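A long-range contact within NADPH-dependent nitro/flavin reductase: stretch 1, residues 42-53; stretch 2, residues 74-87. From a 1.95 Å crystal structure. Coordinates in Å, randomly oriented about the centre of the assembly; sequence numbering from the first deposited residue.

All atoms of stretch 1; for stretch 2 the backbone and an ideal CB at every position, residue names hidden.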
# COMPACT_ATOMS: atom_id res chain seq x y z
N TYR A 42 0.48 -3.09 -14.72
CA TYR A 42 -0.23 -4.39 -14.77
C TYR A 42 0.64 -5.55 -14.24
O TYR A 42 0.30 -6.72 -14.45
CB TYR A 42 -0.59 -4.63 -16.27
CG TYR A 42 -1.76 -5.52 -16.62
CD1 TYR A 42 -2.69 -5.89 -15.66
CD2 TYR A 42 -1.97 -5.92 -17.94
CE1 TYR A 42 -3.81 -6.66 -16.00
CE2 TYR A 42 -3.07 -6.69 -18.29
CZ TYR A 42 -3.98 -7.07 -17.32
OH TYR A 42 -5.09 -7.79 -17.70
N VAL A 43 1.74 -5.23 -13.54
CA VAL A 43 2.70 -6.24 -13.06
C VAL A 43 2.20 -7.19 -11.99
O VAL A 43 2.72 -8.31 -11.89
CB VAL A 43 4.13 -5.69 -12.76
CG1 VAL A 43 4.63 -4.83 -13.92
CG2 VAL A 43 4.16 -4.89 -11.46
N GLN A 44 1.22 -6.74 -11.15
CA GLN A 44 0.63 -7.54 -10.06
C GLN A 44 1.76 -8.20 -9.24
O GLN A 44 1.80 -9.43 -9.09
CB GLN A 44 -0.36 -8.59 -10.63
CG GLN A 44 -1.53 -7.96 -11.37
CD GLN A 44 -2.21 -8.93 -12.33
OE1 GLN A 44 -3.04 -9.74 -11.94
NE2 GLN A 44 -1.93 -8.81 -13.60
N ALA A 45 2.69 -7.37 -8.76
CA ALA A 45 3.93 -7.80 -8.11
C ALA A 45 3.78 -8.26 -6.65
O ALA A 45 4.52 -7.83 -5.78
CB ALA A 45 5.00 -6.73 -8.25
N TYR A 46 2.85 -9.19 -6.41
CA TYR A 46 2.59 -9.69 -5.06
C TYR A 46 2.08 -11.12 -5.07
O TYR A 46 1.61 -11.63 -6.10
CB TYR A 46 1.58 -8.76 -4.32
CG TYR A 46 0.26 -8.62 -5.04
CD1 TYR A 46 -0.80 -9.49 -4.77
CD2 TYR A 46 0.09 -7.67 -6.04
CE1 TYR A 46 -1.98 -9.43 -5.50
CE2 TYR A 46 -1.10 -7.59 -6.77
CZ TYR A 46 -2.13 -8.48 -6.50
OH TYR A 46 -3.29 -8.39 -7.22
N SER A 47 2.12 -11.75 -3.89
CA SER A 47 1.57 -13.05 -3.60
C SER A 47 0.94 -13.00 -2.24
O SER A 47 1.31 -12.16 -1.40
CB SER A 47 2.63 -14.15 -3.67
OG SER A 47 2.65 -14.65 -4.99
N ILE A 48 -0.08 -13.84 -2.03
CA ILE A 48 -0.82 -13.93 -0.77
C ILE A 48 -0.74 -15.36 -0.30
O ILE A 48 -1.16 -16.27 -1.01
CB ILE A 48 -2.29 -13.47 -0.96
CG1 ILE A 48 -2.39 -12.07 -1.62
CG2 ILE A 48 -3.06 -13.54 0.38
CD1 ILE A 48 -3.82 -11.69 -2.16
N ILE A 49 -0.18 -15.58 0.89
CA ILE A 49 -0.09 -16.94 1.43
C ILE A 49 -1.13 -17.07 2.53
O ILE A 49 -1.05 -16.38 3.54
CB ILE A 49 1.34 -17.32 1.89
CG1 ILE A 49 2.37 -17.09 0.74
CG2 ILE A 49 1.37 -18.81 2.38
CD1 ILE A 49 3.77 -17.16 1.13
N GLY A 50 -2.11 -17.95 2.32
CA GLY A 50 -3.15 -18.23 3.30
C GLY A 50 -2.67 -19.30 4.27
O GLY A 50 -2.45 -20.46 3.88
N VAL A 51 -2.46 -18.90 5.53
CA VAL A 51 -1.92 -19.80 6.56
C VAL A 51 -3.04 -20.35 7.47
O VAL A 51 -3.68 -19.60 8.22
CB VAL A 51 -0.75 -19.17 7.36
CG1 VAL A 51 -0.04 -20.22 8.24
CG2 VAL A 51 0.26 -18.50 6.42
N SER A 52 -3.31 -21.66 7.33
CA SER A 52 -4.31 -22.37 8.12
C SER A 52 -3.66 -23.49 8.97
O SER A 52 -4.27 -23.94 9.93
CB SER A 52 -5.43 -22.91 7.24
OG SER A 52 -4.91 -23.85 6.31
N ASP A 53 -2.43 -23.90 8.63
CA ASP A 53 -1.70 -24.94 9.37
C ASP A 53 -1.42 -24.45 10.82
O ASP A 53 -0.72 -23.45 10.99
CB ASP A 53 -0.39 -25.35 8.67
CG ASP A 53 0.41 -26.41 9.42
OD1 ASP A 53 0.04 -27.60 9.35
OD2 ASP A 53 1.36 -26.04 10.13
N UNK A 74 -10.08 -16.34 11.87
CA UNK A 74 -10.80 -17.09 10.84
C UNK A 74 -9.89 -17.60 9.74
O UNK A 74 -10.21 -18.60 9.08
CB UNK A 74 -11.90 -16.22 10.23
N UNK A 75 -8.77 -16.87 9.49
CA UNK A 75 -7.71 -17.19 8.52
C UNK A 75 -6.59 -16.19 8.69
O UNK A 75 -6.86 -15.03 9.05
CB UNK A 75 -8.24 -17.17 7.08
N UNK A 76 -5.34 -16.61 8.42
CA UNK A 76 -4.20 -15.70 8.48
C UNK A 76 -3.56 -15.59 7.10
O UNK A 76 -3.08 -16.59 6.56
CB UNK A 76 -3.18 -16.18 9.51
N UNK A 77 -3.59 -14.39 6.52
CA UNK A 77 -3.02 -14.12 5.20
C UNK A 77 -1.66 -13.46 5.35
O UNK A 77 -1.50 -12.57 6.17
CB UNK A 77 -3.95 -13.24 4.37
N UNK A 78 -0.68 -13.86 4.52
CA UNK A 78 0.63 -13.20 4.53
C UNK A 78 0.81 -12.55 3.16
O UNK A 78 0.81 -13.25 2.14
CB UNK A 78 1.76 -14.18 4.84
N UNK A 79 0.95 -11.21 3.15
CA UNK A 79 1.16 -10.46 1.91
C UNK A 79 2.62 -10.36 1.62
O UNK A 79 3.39 -9.93 2.49
CB UNK A 79 0.54 -9.06 1.99
N UNK A 80 3.01 -10.73 0.40
CA UNK A 80 4.43 -10.69 -0.03
C UNK A 80 4.62 -9.83 -1.23
O UNK A 80 3.82 -9.92 -2.16
CB UNK A 80 4.95 -12.09 -0.34
N UNK A 81 5.78 -9.13 -1.29
CA UNK A 81 6.24 -8.48 -2.51
C UNK A 81 6.71 -9.68 -3.33
O UNK A 81 7.34 -10.59 -2.77
CB UNK A 81 7.33 -7.43 -2.28
N UNK A 82 6.32 -9.77 -4.60
CA UNK A 82 6.68 -10.92 -5.43
C UNK A 82 7.17 -10.51 -6.81
O UNK A 82 6.38 -10.06 -7.63
CB UNK A 82 5.48 -11.86 -5.57
N UNK A 83 8.45 -10.75 -7.07
CA UNK A 83 9.07 -10.55 -8.39
C UNK A 83 9.60 -11.88 -8.93
O UNK A 83 10.18 -11.95 -10.03
CB UNK A 83 10.20 -9.52 -8.31
N UNK A 84 9.37 -12.95 -8.17
CA UNK A 84 9.76 -14.33 -8.54
C UNK A 84 8.93 -14.79 -9.75
O UNK A 84 9.47 -15.43 -10.66
CB UNK A 84 9.56 -15.29 -7.36
N UNK A 85 7.63 -14.45 -9.76
CA UNK A 85 6.70 -14.75 -10.86
C UNK A 85 7.28 -14.22 -12.18
O UNK A 85 7.33 -14.94 -13.18
CB UNK A 85 5.32 -14.14 -10.59
N UNK A 86 7.80 -12.98 -12.15
CA UNK A 86 8.39 -12.25 -13.27
C UNK A 86 9.74 -12.87 -13.66
O UNK A 86 9.99 -13.07 -14.85
CB UNK A 86 8.56 -10.77 -12.91
N UNK A 87 10.56 -13.25 -12.67
CA UNK A 87 11.83 -13.96 -12.92
C UNK A 87 11.54 -15.27 -13.67
O UNK A 87 12.17 -15.52 -14.69
CB UNK A 87 12.57 -14.24 -11.61

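Residues 46-51 of stretch 1 form a strand, and the backbone of 75-82 runs antiparallel beside it, so side chains at successive positions alternate between two faces of the sheet. Position 74 lies beyond the reach of stretch 1, which sets no demand there; the residue is Gly 74.

At position 75 the CB points sideways, yet a long side chain could reach back to Gly 50, where no side chain takes up space. A flat or polar group would suit. His 75 fills the gap: its NE2 comes to 3.4 Å from Gly 50 CA, and an ideal CB on Gly 50 would lie 2.6 Å from that NE2, a clash.

Position 76 pairs with Val 51 on the face that also carries Ile 49, so an apolar residue, aliphatic or aromatic, would suit. It is Phe 76, whose ring edge meets Val 51 CB, with CD2 4.4 Å from it. Its backbone O accepts a hydrogen bond from Val 51 N at 2.6 Å; the return bond, Phe 76 N to Val 51 O, is weak at 3.4 Å.

Position 77 lies on the other face, its ideal CB 4.1 Å from Ile 48 CG2, which invites a branched or aromatic side chain. Phe 77 sets CD1 3.7 Å from Ile 48 CG2.

Position 78 looks between Ile 49 and Val 51; a beta-branched residue suits both the extended backbone and this apolar patch. Val 78 places CG2 4.1 Å from Val 51 CG2, and its N donates to Ile 49 O at 2.7 Å.

Position 79 shares its face with Ile 48, and a large apolar group could lean over it. Phe 79 does so: CE1 is 3.6 Å from Ile 48 CG1, and Ile 48 CG2 lies over one face of the ring.

Position 80 faces the Ser 47 and Ile 49 side, where a small or medium, modestly apolar residue would do. Cys 80 brings SG to 4.0 Å from Ile 49 CD1, while its backbone N and O bond Ser 47 O and N. At 81 the CB points away; Ala 81 is found.

Position 82 points toward stretch 1, near the hydroxyl of Ser 47, and precedes a helix: an acceptor such as Asp or Asn fits. Asp 82 OD2 accepts from Ser 47 OG at 2.6 Å, and OD1 caps the helix by accepting from the backbone N of position 85 at 3.1 Å.

Position 83 starts sideways; a long apolar chain could reach Ala 45. Leu 83 CD2 is 3.9 Å from Ala 45 CB. Positions 84 and 87 are out of reach and hold Tyr 84 and Gln 87.

At 85 the CB points toward stretch 1, and carbonyls such as Tyr 46 O lie far enough off to call for Lys or Arg. Arg 85 gives Tyr 46 O two hydrogen bonds, from NH1 at 2.9 Å and NH2 at 3.0 Å.

At 86 the CB points toward stretch 1, with the Val 43 carbonyl beyond it; a long donor, His, Gln or Lys, would suit. His 86 NE2 donates to Val 43 O at 2.7 Å.

Stretch 2 (74-87) GHFFVFCADLYRHQ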
# COMPACT_ATOMS: atom_id res chain seq x y z
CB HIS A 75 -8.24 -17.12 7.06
CG HIS A 75 -7.45 -17.95 6.08
ND1 HIS A 75 -7.24 -19.30 6.29
CD2 HIS A 75 -6.89 -17.60 4.90
CE1 HIS A 75 -6.54 -19.72 5.25
NE2 HIS A 75 -6.32 -18.74 4.38
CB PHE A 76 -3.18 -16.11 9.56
CG PHE A 76 -2.09 -15.09 9.80
CD1 PHE A 76 -2.39 -13.83 10.31
CD2 PHE A 76 -0.75 -15.40 9.54
CE1 PHE A 76 -1.37 -12.89 10.51
CE2 PHE A 76 0.25 -14.46 9.76
CZ PHE A 76 -0.06 -13.22 10.26
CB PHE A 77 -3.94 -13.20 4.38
CG PHE A 77 -5.33 -13.74 4.08
CD1 PHE A 77 -5.60 -14.41 2.89
CD2 PHE A 77 -6.39 -13.49 4.95
CE1 PHE A 77 -6.90 -14.84 2.59
CE2 PHE A 77 -7.68 -13.96 4.67
CZ PHE A 77 -7.93 -14.62 3.48
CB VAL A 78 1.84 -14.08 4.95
CG1 VAL A 78 3.15 -13.28 4.86
CG2 VAL A 78 1.64 -14.64 6.36
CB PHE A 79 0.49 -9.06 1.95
CG PHE A 79 -1.00 -9.16 1.73
CD1 PHE A 79 -1.54 -8.89 0.48
CD2 PHE A 79 -1.85 -9.57 2.75
CE1 PHE A 79 -2.92 -9.02 0.25
CE2 PHE A 79 -3.23 -9.69 2.53
CZ PHE A 79 -3.75 -9.42 1.28
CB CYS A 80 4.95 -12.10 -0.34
SG CYS A 80 4.69 -13.32 0.96
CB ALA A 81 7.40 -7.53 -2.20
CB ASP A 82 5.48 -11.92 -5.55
CG ASP A 82 5.76 -13.26 -6.24
OD1 ASP A 82 6.68 -13.32 -7.07
OD2 ASP A 82 4.98 -14.21 -6.01
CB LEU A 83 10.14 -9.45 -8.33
CG LEU A 83 9.58 -8.03 -8.07
CD1 LEU A 83 10.67 -7.04 -7.81
CD2 LEU A 83 8.67 -7.56 -9.20
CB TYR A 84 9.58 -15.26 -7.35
CG TYR A 84 9.79 -16.73 -7.65
CD1 TYR A 84 11.06 -17.30 -7.63
CD2 TYR A 84 8.70 -17.57 -7.90
CE1 TYR A 84 11.25 -18.66 -7.85
CE2 TYR A 84 8.88 -18.94 -8.12
CZ TYR A 84 10.16 -19.48 -8.08
OH TYR A 84 10.34 -20.82 -8.33
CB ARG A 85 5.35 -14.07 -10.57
CG ARG A 85 4.26 -14.25 -11.65
CD ARG A 85 2.93 -13.59 -11.28
NE ARG A 85 2.39 -14.16 -10.03
CZ ARG A 85 2.24 -13.48 -8.90
NH1 ARG A 85 2.51 -12.18 -8.85
NH2 ARG A 85 1.80 -14.09 -7.81
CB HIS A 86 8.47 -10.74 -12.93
CG HIS A 86 7.18 -10.24 -12.34
ND1 HIS A 86 6.84 -10.49 -11.01
CD2 HIS A 86 6.13 -9.64 -12.94
CE1 HIS A 86 5.62 -10.01 -10.85
NE2 HIS A 86 5.16 -9.48 -11.98
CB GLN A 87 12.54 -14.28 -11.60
CG GLN A 87 13.94 -14.89 -11.81
CD GLN A 87 14.49 -15.60 -10.61
OE1 GLN A 87 13.77 -16.09 -9.72
NE2 GLN A 87 15.81 -15.71 -10.58
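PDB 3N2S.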